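Local coordinates for protein Cry23AA1 (Bacillus thuringiensis, PDB 4RHZ) that probably acts as a pore-forming insecticidal toxin of the aerolysin family, forms a binary complex with Cry37Aa1, and binds zinc, at residues I3-I6 against Q7-I10. Numbering follows the deposited sequence.
Sequences IINI and QDEI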
loop_
_atom_site.group_PDB
_atom_site.type_symbol
_atom_site.label_atom_id
_atom_site.label_comp_id
_atom_site.label_asym_id
_atom_site.label_seq_id
_atom_site.Cartn_x
_atom_site.Cartn_y
_atom_site.Cartn_z
ATOM N N ILE A 3 -9.911 -17.646 -19.129
ATOM C CA ILE A 3 -8.818 -18.147 -19.974
ATOM C C ILE A 3 -9.319 -18.447 -21.415
ATOM O O ILE A 3 -10.243 -19.231 -21.573
ATOM C CB ILE A 3 -8.336 -19.482 -19.407
ATOM C CG1 ILE A 3 -7.949 -19.293 -17.927
ATOM C CG2 ILE A 3 -7.165 -20.016 -20.279
ATOM C CD1 ILE A 3 -6.732 -18.283 -17.733
ATOM N N ILE A 4 -8.740 -17.802 -22.422
ATOM C CA ILE A 4 -9.008 -18.105 -23.801
ATOM C C ILE A 4 -8.289 -19.391 -24.167
ATOM O O ILE A 4 -7.060 -19.412 -24.218
ATOM C CB ILE A 4 -8.479 -17.029 -24.721
ATOM C CG1 ILE A 4 -9.080 -15.648 -24.338
ATOM C CG2 ILE A 4 -8.757 -17.440 -26.262
ATOM C CD1 ILE A 4 -10.657 -15.622 -24.420
ATOM N N ASN A 5 -9.038 -20.463 -24.409
ATOM C CA ASN A 5 -8.406 -21.735 -24.860
ATOM C C ASN A 5 -8.301 -21.741 -26.431
ATOM O O ASN A 5 -9.321 -21.793 -27.079
ATOM C CB ASN A 5 -9.244 -22.915 -24.352
ATOM C CG ASN A 5 -8.615 -24.250 -24.681
ATOM O OD1 ASN A 5 -8.259 -24.505 -25.834
ATOM N ND2 ASN A 5 -8.443 -25.103 -23.672
ATOM N N ILE A 6 -7.107 -21.559 -26.997
ATOM C CA ILE A 6 -6.901 -21.468 -28.427
ATOM C C ILE A 6 -7.614 -22.641 -29.161
ATOM O O ILE A 6 -8.495 -22.409 -29.998
ATOM C CB ILE A 6 -5.435 -21.474 -28.780
ATOM C CG1 ILE A 6 -4.732 -20.250 -28.175
ATOM C CG2 ILE A 6 -5.223 -21.469 -30.356
ATOM C CD1 ILE A 6 -5.391 -18.972 -28.554
ATOM N N GLN A 7 -7.328 -23.871 -28.713
ATOM C CA GLN A 7 -7.983 -25.027 -29.220
ATOM C C GLN A 7 -9.469 -24.952 -29.190
ATOM O O GLN A 7 -10.083 -25.286 -30.217
ATOM C CB GLN A 7 -7.429 -26.328 -28.646
ATOM C CG GLN A 7 -6.069 -26.626 -29.231
ATOM C CD GLN A 7 -5.584 -28.023 -28.886
ATOM O OE1 GLN A 7 -5.183 -28.270 -27.750
ATOM N NE2 GLN A 7 -5.555 -28.943 -29.889
ATOM N N ASP A 8 -10.095 -24.549 -28.080
ATOM C CA ASP A 8 -11.562 -24.523 -28.065
ATOM C C ASP A 8 -12.053 -23.496 -29.087
ATOM O O ASP A 8 -13.160 -23.616 -29.590
ATOM C CB ASP A 8 -12.152 -24.130 -26.702
ATOM C CG ASP A 8 -11.912 -25.186 -25.585
ATOM O OD1 ASP A 8 -11.679 -26.415 -25.830
ATOM O OD2 ASP A 8 -12.008 -24.767 -24.419
ATOM N N GLU A 9 -11.302 -22.431 -29.317
ATOM C CA GLU A 9 -11.800 -21.372 -30.174
ATOM C C GLU A 9 -11.568 -21.814 -31.673
ATOM O O GLU A 9 -12.391 -21.482 -32.544
ATOM C CB GLU A 9 -11.127 -20.034 -29.970
ATOM C CG GLU A 9 -11.301 -19.299 -28.625
ATOM C CD GLU A 9 -12.694 -19.100 -28.185
ATOM O OE1 GLU A 9 -13.560 -18.861 -29.069
ATOM O OE2 GLU A 9 -12.929 -19.194 -26.937
ATOM N N ILE A 10 -10.486 -22.566 -31.933
ATOM C CA ILE A 10 -10.330 -23.256 -33.208
ATOM C C ILE A 10 -11.482 -24.266 -33.356
ATOM O O ILE A 10 -12.083 -24.392 -34.385
ATOM C CB ILE A 10 -9.020 -24.009 -33.293
ATOM C CG1 ILE A 10 -7.880 -23.065 -33.489
ATOM C CG2 ILE A 10 -9.051 -24.993 -34.455
ATOM C CD1 ILE A 10 -8.154 -21.988 -34.421
HETATM O O HOH W 1 -11.985 -20.181 -24.634
#
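Strand 3-5 leads directly into helix 6-18, and the first turn closes where Glu9 N donates to Asn5 O at 3.1 Å and Ile10 N to Ile6 O at 2.8 Å. Asn5 is the N-cap of this helix. With CG anti to the backbone N (chi1 -176°), its amide folds back over the opening turn, and OD1 accepts from Asp8 N at 2.9 Å, the donor lying well above the carbonyl plane, 47° out of it. The Asp8 carboxylate stacks on the same amide, the two planes only 16° apart and Asp8 CG 3.5 Å from Asn5 CG; the negative charge, sitting at the helix N-terminus, is probably eased by the helix dipole. Glu9 also reaches back toward the strand: its CG packs on Ile4 CG2 at 3.9 Å, and the bend at chi2 then carries the carboxylate toward a water. Ile6 and Ile10 face inward, Ile6 onto Leu173 and Val89 and Ile10 onto Cys175, which seats the helix on the large sheet of this aerolysin-type fold, while Gln7 NE2 bonds to Ser25 OG. Strand 3-5 itself pairs in parallel with strand 67-90. Across the strand-to-helix junction, that water accepts from Asn5 N and donates to Glu9 OE2 at 2.7 Å.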